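Local coordinates for putative malic enzyme ((S)-malate:NAD+ oxidoreductase (decarboxylating)) (Streptococcus pyogenes, PDB 2A9F), which probably catalyses the NAD-dependent oxidative decarboxylation of (S)-malate with the help of a divalent metal, and binds magnesium in the crystal, at residues Ile295-Ala300 with Ser313-Gln318; Ala174-Leu179 with Ala347-Ile352. All coordinates share one frame; numbering follows the deposited sequence.

Contact 1 of 2, residues Ile295-Ala300 with Ser313-Gln318; sequences IYPDEA and SDFPNQ
F315 lays one face of its ring over P297, within the Rossmann-type NAD-binding domain of this malic enzyme family member. P297 lies in the connection between the adjacent parallel strands 284-287 and 307-310, and F315 in the loop after the second strand, so the pair fastens the start of that loop to the short helix at 297-301.

The main interaction is CH-pi. P297 CD sits 3.7 Å from the centroid of the F315 ring, 16° off the ring normal and displaced toward the rim. P297 CG lies above the rim at the inner end of the ring, 3.5 Å from F315 CG, and P297 CB lies on the same side, near F315 CD1; of the three pyrrolidine carbons, CD stands over the ring itself. The F315 side chain leaves the loop with its CG anti to the carbonyl carbon (chi1 -66°), which carries the ring across the proline. P297 also packs against V308 and T310 of strand 307-310.

The apolar contact is widened by Y296, whose ring meets F315 with its edge: Y296 CD2 is 3.8 Å from F315 CE2. Y296 also touches R312, and its side chain is about 9 Å from that of N290, a predicted malate-binding residue.

A carboxylate comes near the ring without a hydrogen bond. D298 turns it back toward the outer end of F315, the two planes being nearly parallel, 17° apart. The approach is oblique: D298 OD1 stands 3.8 Å from F315 CE1 and 3.9 Å from F315 CZ.

Contact 2 of 2, residues Ala174-Leu179 with Ala347-Ile352; sequences AIFNSL and AAAKGI
The carbonyl O of A174, two residues before the F176 that reaches A349 and K350, is held twice by S178. S178 OG donates to A174 O at 2.9 Å, with a C=O...donor angle of 153° and the donor tilted 17° from the carbonyl plane; the backbone N of S178 adds a weak bond to A174 O at 3.2 Å. The buried hydroxyl is thus satisfied inside its own helix, while S178 packs on V284 and F286 of the neighbouring strand.

F176 points toward 347-352 and makes the contact between helix 162-180, which packs on strand 284-287, and helix 342-354. With CG anti to the carbonyl carbon (chi1 -76°), its ring extends from one helix to the other. The ring presents its edge to A349: F176 CE1 comes to 3.6 Å from A349 CB, close to the ring plane. Next to it, F176 CD1 lies in plane with A349 O at a loose 3.9 Å. K350 CG approaches the same corner obliquely, 3.9 Å from F176 CE1, and beyond CG the lysine chain runs extended to its amino group, at an exposed position.

A349 also packs on I169 and L172, earlier in helix 162-180, and A348 on I169, so alanines meet branched aliphatic side chains. N177 ND2 is hydrogen-bonded to T363 O. No hydrogen bond spans the two segments, which implies that they meet through apolar contact, the F176 edge on the A349 methyl with K350 CG oblique to it, within a wider helix-helix interface.

From the N terminus the chain passes the N-terminal malic-enzyme region and its parallel sheet before helix 162-180, whose first turn holds D163, a magnesium ligand, and which supplies 174-179. It then runs through most strands of the Rossmann-type sheet to 295-300, follows edge strand 307-310, and at 313-318 closes contact 1 over 12 residues, joining the connection before that strand to the loop after it. Contact 2 closes at 347-352, after 167 residues, tying helix 162-180 to helix 342-354, so contact 1 is nested inside it. The two do not touch, their nearest atoms about 7 Å apart. T363 neighbours both, hydrogen-bonded to N177 through its carbonyl and, weakly, to N317 through its hydroxyl.

Contact 1 of 2, residues Ile295-Ala300 with Ser313-Gln318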
ATOM      1  N   ILE A 295      21.829 -28.872 -14.810  1.00 63.62           N
ATOM      2  CA  ILE A 295      22.576 -30.074 -14.447  1.00 62.83           C
ATOM      3  C   ILE A 295      22.819 -30.103 -12.943  1.00 64.45           C
ATOM      4  O   ILE A 295      23.407 -29.179 -12.384  1.00 64.23           O
ATOM      5  CB  ILE A 295      23.934 -30.170 -15.189  1.00 60.48           C
ATOM      6  CG1 ILE A 295      24.555 -31.543 -14.935  1.00 58.03           C
ATOM      7  CG2 ILE A 295      24.871 -29.066 -14.741  1.00 59.11           C
ATOM      8  CD1 ILE A 295      25.802 -31.818 -15.738  1.00 57.14           C
ATOM      9  N   TYR A 296      22.354 -31.163 -12.287  1.00 65.76           N
ATOM     10  CA  TYR A 296      22.525 -31.281 -10.845  1.00 68.66           C
ATOM     11  C   TYR A 296      24.001 -31.210 -10.460  1.00 70.89           C
ATOM     12  O   TYR A 296      24.841 -31.878 -11.058  1.00 71.20           O
ATOM     13  CB  TYR A 296      21.896 -32.583 -10.331  1.00 69.29           C
ATOM     14  CG  TYR A 296      20.400 -32.640 -10.538  1.00 69.80           C
ATOM     15  CD1 TYR A 296      19.858 -33.037 -11.760  1.00 70.35           C
ATOM     16  CD2 TYR A 296      19.526 -32.239  -9.531  1.00 69.07           C
ATOM     17  CE1 TYR A 296      18.479 -33.029 -11.971  1.00 71.07           C
ATOM     18  CE2 TYR A 296      18.152 -32.225  -9.732  1.00 69.80           C
ATOM     19  CZ  TYR A 296      17.634 -32.616 -10.950  1.00 71.84           C
ATOM     20  OH  TYR A 296      16.273 -32.577 -11.155  1.00 72.05           O
ATOM     21  N   PRO A 297      24.329 -30.389  -9.448  1.00 72.67           N
ATOM     22  CA  PRO A 297      25.675 -30.152  -8.909  1.00 73.36           C
ATOM     23  C   PRO A 297      26.577 -31.369  -8.735  1.00 74.48           C
ATOM     24  O   PRO A 297      27.748 -31.340  -9.125  1.00 74.70           O
ATOM     25  CB  PRO A 297      25.389 -29.453  -7.589  1.00 73.40           C
ATOM     26  CG  PRO A 297      24.190 -28.642  -7.922  1.00 73.69           C
ATOM     27  CD  PRO A 297      23.328 -29.613  -8.691  1.00 72.58           C
ATOM     28  N   ASP A 298      26.042 -32.428  -8.135  1.00 75.60           N
ATOM     29  CA  ASP A 298      26.805 -33.650  -7.915  1.00 76.08           C
ATOM     30  C   ASP A 298      27.060 -34.305  -9.268  1.00 75.78           C
ATOM     31  O   ASP A 298      28.175 -34.731  -9.572  1.00 74.41           O
ATOM     32  CB  ASP A 298      26.023 -34.600  -6.998  1.00 77.46           C
ATOM     33  CG  ASP A 298      24.770 -35.165  -7.658  1.00 79.24           C
ATOM     34  OD1 ASP A 298      23.988 -34.381  -8.241  1.00 79.18           O
ATOM     35  OD2 ASP A 298      24.568 -36.398  -7.588  1.00 80.06           O
ATOM     36  N   GLU A 299      26.010 -34.361 -10.080  1.00 76.05           N
ATOM     37  CA  GLU A 299      26.080 -34.947 -11.409  1.00 76.72           C
ATOM     38  C   GLU A 299      27.071 -34.213 -12.315  1.00 75.70           C
ATOM     39  O   GLU A 299      27.474 -34.730 -13.353  1.00 75.70           O
ATOM     40  CB  GLU A 299      24.681 -34.945 -12.045  1.00 79.12           C
ATOM     41  CG  GLU A 299      24.645 -35.463 -13.477  1.00 83.74           C
ATOM     42  CD  GLU A 299      25.429 -36.759 -13.646  1.00 86.27           C
ATOM     43  OE1 GLU A 299      25.095 -37.755 -12.964  1.00 87.98           O
ATOM     44  OE2 GLU A 299      26.383 -36.780 -14.456  1.00 86.39           O
ATOM     45  N   ALA A 300      27.472 -33.012 -11.914  1.00 74.92           N
ATOM     46  CA  ALA A 300      28.403 -32.217 -12.709  1.00 74.16           C
ATOM     47  C   ALA A 300      29.783 -32.109 -12.065  1.00 73.96           C
ATOM     48  O   ALA A 300      30.717 -31.560 -12.655  1.00 73.13           O
ATOM     49  CB  ALA A 300      27.824 -30.827 -12.949  1.00 73.98           C
ATOM     50  N   SER A 313      18.267 -25.231  -2.498  1.00 68.32           N
ATOM     51  CA  SER A 313      18.733 -25.299  -1.118  1.00 68.17           C
ATOM     52  C   SER A 313      19.459 -26.572  -0.700  1.00 68.01           C
ATOM     53  O   SER A 313      20.292 -26.542   0.203  1.00 68.54           O
ATOM     54  CB  SER A 313      17.553 -25.076  -0.179  1.00 67.22           C
ATOM     55  OG  SER A 313      16.559 -26.062  -0.398  1.00 65.61           O
ATOM     56  N   ASP A 314      19.147 -27.690  -1.339  1.00 67.86           N
ATOM     57  CA  ASP A 314      19.792 -28.948  -0.977  1.00 69.08           C
ATOM     58  C   ASP A 314      21.274 -29.055  -1.360  1.00 68.86           C
ATOM     59  O   ASP A 314      22.046 -29.696  -0.656  1.00 68.81           O
ATOM     60  CB  ASP A 314      19.019 -30.134  -1.568  1.00 71.20           C
ATOM     61  CG  ASP A 314      18.873 -30.047  -3.070  1.00 73.85           C
ATOM     62  OD1 ASP A 314      18.250 -29.072  -3.555  1.00 73.41           O
ATOM     63  OD2 ASP A 314      19.380 -30.957  -3.761  1.00 73.54           O
ATOM     64  N   PHE A 315      21.674 -28.436  -2.466  1.00 68.07           N
ATOM     65  CA  PHE A 315      23.073 -28.497  -2.890  1.00 66.57           C
ATOM     66  C   PHE A 315      23.835 -27.283  -2.380  1.00 64.18           C
ATOM     67  O   PHE A 315      23.240 -26.279  -2.004  1.00 63.38           O
ATOM     68  CB  PHE A 315      23.179 -28.579  -4.420  1.00 66.95           C
ATOM     69  CG  PHE A 315      22.631 -29.854  -5.001  1.00 67.51           C
ATOM     70  CD1 PHE A 315      23.307 -31.058  -4.832  1.00 67.59           C
ATOM     71  CD2 PHE A 315      21.424 -29.856  -5.700  1.00 69.19           C
ATOM     72  CE1 PHE A 315      22.791 -32.250  -5.349  1.00 69.11           C
ATOM     73  CE2 PHE A 315      20.895 -31.045  -6.224  1.00 69.71           C
ATOM     74  CZ  PHE A 315      21.581 -32.244  -6.046  1.00 69.46           C
ATOM     75  N   PRO A 316      25.169 -27.371  -2.347  1.00 63.33           N
ATOM     76  CA  PRO A 316      26.031 -26.282  -1.881  1.00 61.89           C
ATOM     77  C   PRO A 316      26.072 -25.130  -2.872  1.00 60.16           C
ATOM     78  O   PRO A 316      25.899 -25.334  -4.073  1.00 59.94           O
ATOM     79  CB  PRO A 316      27.398 -26.955  -1.745  1.00 62.57           C
ATOM     80  CG  PRO A 316      27.054 -28.394  -1.502  1.00 64.56           C
ATOM     81  CD  PRO A 316      25.941 -28.616  -2.486  1.00 63.47           C
ATOM     82  N   ASN A 317      26.314 -23.928  -2.368  1.00 57.80           N
ATOM     83  CA  ASN A 317      26.391 -22.751  -3.215  1.00 57.74           C
ATOM     84  C   ASN A 317      25.053 -22.390  -3.837  1.00 59.23           C
ATOM     85  O   ASN A 317      24.874 -22.492  -5.053  1.00 59.22           O
ATOM     86  CB  ASN A 317      27.404 -22.963  -4.337  1.00 55.54           C
ATOM     87  CG  ASN A 317      28.786 -23.230  -3.825  1.00 53.11           C
ATOM     88  OD1 ASN A 317      29.439 -22.353  -3.257  1.00 51.06           O
ATOM     89  ND2 ASN A 317      29.247 -24.459  -4.015  1.00 54.55           N
ATOM     90  N   GLN A 318      24.107 -21.980  -3.001  1.00 60.34           N
ATOM     91  CA  GLN A 318      22.804 -21.576  -3.495  1.00 60.96           C
ATOM     92  C   GLN A 318      22.846 -20.083  -3.797  1.00 61.12           C
ATOM     93  O   GLN A 318      23.243 -19.267  -2.954  1.00 62.60           O
ATOM     94  CB  GLN A 318      21.713 -21.878  -2.467  1.00 60.99           C
ATOM     95  CG  GLN A 318      20.468 -21.025  -2.627  1.00 62.79           C
ATOM     96  CD  GLN A 318      19.220 -21.702  -2.100  1.00 66.51           C
ATOM     97  OE1 GLN A 318      19.256 -22.396  -1.080  1.00 67.68           O
ATOM     98  NE2 GLN A 318      18.099 -21.498  -2.791  1.00 65.64           N
TER

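Contact 2 of 2, residues Ala174-Leu179 with Ala347-Ile352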
ATOM      1  N   ALA A 174      28.839 -14.300  -7.216  1.00 46.29           N
ATOM      2  CA  ALA A 174      29.333 -15.660  -7.094  1.00 45.71           C
ATOM      3  C   ALA A 174      30.520 -15.928  -8.019  1.00 46.13           C
ATOM      4  O   ALA A 174      31.293 -16.854  -7.789  1.00 44.59           O
ATOM      5  CB  ALA A 174      28.219 -16.648  -7.377  1.00 45.22           C
ATOM      6  N   ILE A 175      30.677 -15.139  -9.076  1.00 46.39           N
ATOM      7  CA  ILE A 175      31.817 -15.387  -9.938  1.00 46.00           C
ATOM      8  C   ILE A 175      32.992 -14.550  -9.434  1.00 46.84           C
ATOM      9  O   ILE A 175      34.117 -15.027  -9.428  1.00 48.17           O
ATOM     10  CB  ILE A 175      31.537 -15.101 -11.465  1.00 44.34           C
ATOM     11  CG1 ILE A 175      31.922 -13.677 -11.834  1.00 43.75           C
ATOM     12  CG2 ILE A 175      30.078 -15.358 -11.809  1.00 40.66           C
ATOM     13  CD1 ILE A 175      32.006 -13.475 -13.326  1.00 46.19           C
ATOM     14  N   PHE A 176      32.740 -13.318  -9.007  1.00 46.43           N
ATOM     15  CA  PHE A 176      33.824 -12.489  -8.486  1.00 47.76           C
ATOM     16  C   PHE A 176      34.613 -13.359  -7.503  1.00 48.34           C
ATOM     17  O   PHE A 176      35.855 -13.373  -7.493  1.00 46.67           O
ATOM     18  CB  PHE A 176      33.271 -11.275  -7.747  1.00 49.15           C
ATOM     19  CG  PHE A 176      32.746 -10.202  -8.641  1.00 50.51           C
ATOM     20  CD1 PHE A 176      31.650  -9.436  -8.250  1.00 51.58           C
ATOM     21  CD2 PHE A 176      33.354  -9.930  -9.863  1.00 52.26           C
ATOM     22  CE1 PHE A 176      31.162  -8.413  -9.061  1.00 52.55           C
ATOM     23  CE2 PHE A 176      32.875  -8.908 -10.687  1.00 53.74           C
ATOM     24  CZ  PHE A 176      31.776  -8.149 -10.286  1.00 53.92           C
ATOM     25  N   ASN A 177      33.877 -14.099  -6.684  1.00 49.26           N
ATOM     26  CA  ASN A 177      34.504 -14.976  -5.720  1.00 51.36           C
ATOM     27  C   ASN A 177      35.044 -16.218  -6.397  1.00 51.60           C
ATOM     28  O   ASN A 177      35.986 -16.839  -5.914  1.00 50.09           O
ATOM     29  CB  ASN A 177      33.514 -15.346  -4.616  1.00 52.51           C
ATOM     30  CG  ASN A 177      33.477 -14.313  -3.518  1.00 51.34           C
ATOM     31  OD1 ASN A 177      34.262 -13.362  -3.524  1.00 53.27           O
ATOM     32  ND2 ASN A 177      32.571 -14.490  -2.565  1.00 51.74           N
ATOM     33  N   SER A 178      34.444 -16.587  -7.518  1.00 53.06           N
ATOM     34  CA  SER A 178      34.922 -17.745  -8.247  1.00 55.37           C
ATOM     35  C   SER A 178      36.232 -17.412  -8.945  1.00 56.93           C
ATOM     36  O   SER A 178      37.117 -18.251  -9.026  1.00 57.50           O
ATOM     37  CB  SER A 178      33.876 -18.213  -9.247  1.00 54.29           C
ATOM     38  OG  SER A 178      32.993 -19.108  -8.599  1.00 55.02           O
ATOM     39  N   LEU A 179      36.351 -16.183  -9.437  1.00 59.65           N
ATOM     40  CA  LEU A 179      37.561 -15.727 -10.106  1.00 63.01           C
ATOM     41  C   LEU A 179      38.732 -15.951  -9.158  1.00 65.90           C
ATOM     42  O   LEU A 179      39.707 -16.633  -9.491  1.00 64.80           O
ATOM     43  CB  LEU A 179      37.449 -14.237 -10.428  1.00 63.78           C
ATOM     44  CG  LEU A 179      36.250 -13.777 -11.265  1.00 64.12           C
ATOM     45  CD1 LEU A 179      36.321 -12.277 -11.494  1.00 63.46           C
ATOM     46  CD2 LEU A 179      36.251 -14.509 -12.602  1.00 65.79           C
ATOM     47  N   ALA A 347      27.732  -2.933  -8.076  1.00 54.44           N
ATOM     48  CA  ALA A 347      28.184  -2.451  -6.777  1.00 53.96           C
ATOM     49  C   ALA A 347      27.683  -3.457  -5.749  1.00 53.76           C
ATOM     50  O   ALA A 347      28.447  -3.937  -4.908  1.00 54.59           O
ATOM     51  CB  ALA A 347      27.604  -1.076  -6.499  1.00 53.66           C
ATOM     52  N   ALA A 348      26.401  -3.795  -5.847  1.00 52.91           N
ATOM     53  CA  ALA A 348      25.792  -4.756  -4.937  1.00 52.40           C
ATOM     54  C   ALA A 348      26.524  -6.089  -4.989  1.00 52.62           C
ATOM     55  O   ALA A 348      26.732  -6.731  -3.961  1.00 52.90           O
ATOM     56  CB  ALA A 348      24.317  -4.952  -5.287  1.00 50.56           C
ATOM     57  N   ALA A 349      26.925  -6.500  -6.186  1.00 52.83           N
ATOM     58  CA  ALA A 349      27.624  -7.769  -6.359  1.00 52.36           C
ATOM     59  C   ALA A 349      28.974  -7.811  -5.660  1.00 52.10           C
ATOM     60  O   ALA A 349      29.351  -8.838  -5.099  1.00 51.87           O
ATOM     61  CB  ALA A 349      27.801  -8.072  -7.835  1.00 52.10           C
ATOM     62  N   LYS A 350      29.712  -6.710  -5.702  1.00 52.38           N
ATOM     63  CA  LYS A 350      31.013  -6.681  -5.036  1.00 53.90           C
ATOM     64  C   LYS A 350      30.807  -6.726  -3.528  1.00 53.28           C
ATOM     65  O   LYS A 350      31.471  -7.493  -2.831  1.00 52.33           O
ATOM     66  CB  LYS A 350      31.796  -5.427  -5.429  1.00 56.31           C
ATOM     67  CG  LYS A 350      32.446  -5.506  -6.804  1.00 58.53           C
ATOM     68  CD  LYS A 350      32.975  -4.141  -7.235  1.00 61.05           C
ATOM     69  CE  LYS A 350      33.646  -4.214  -8.605  1.00 61.63           C
ATOM     70  NZ  LYS A 350      34.077  -2.876  -9.086  1.00 62.32           N
ATOM     71  N   GLY A 351      29.872  -5.907  -3.045  1.00 52.84           N
ATOM     72  CA  GLY A 351      29.554  -5.865  -1.626  1.00 51.19           C
ATOM     73  C   GLY A 351      29.257  -7.271  -1.159  1.00 51.00           C
ATOM     74  O   GLY A 351      29.862  -7.773  -0.207  1.00 53.52           O
ATOM     75  N   ILE A 352      28.329  -7.925  -1.841  1.00 48.89           N
ATOM     76  CA  ILE A 352      27.992  -9.292  -1.495  1.00 46.12           C
ATOM     77  C   ILE A 352      29.286 -10.109  -1.485  1.00 46.45           C
ATOM     78  O   ILE A 352      29.525 -10.910  -0.575  1.00 45.14           O
ATOM     79  CB  ILE A 352      27.005  -9.897  -2.529  1.00 42.38           C
ATOM     80  CG1 ILE A 352      25.625  -9.274  -2.357  1.00 39.37           C
ATOM     81  CG2 ILE A 352      26.940 -11.409  -2.383  1.00 42.17           C
ATOM     82  CD1 ILE A 352      24.527 -10.046  -3.076  1.00 40.51           C
TER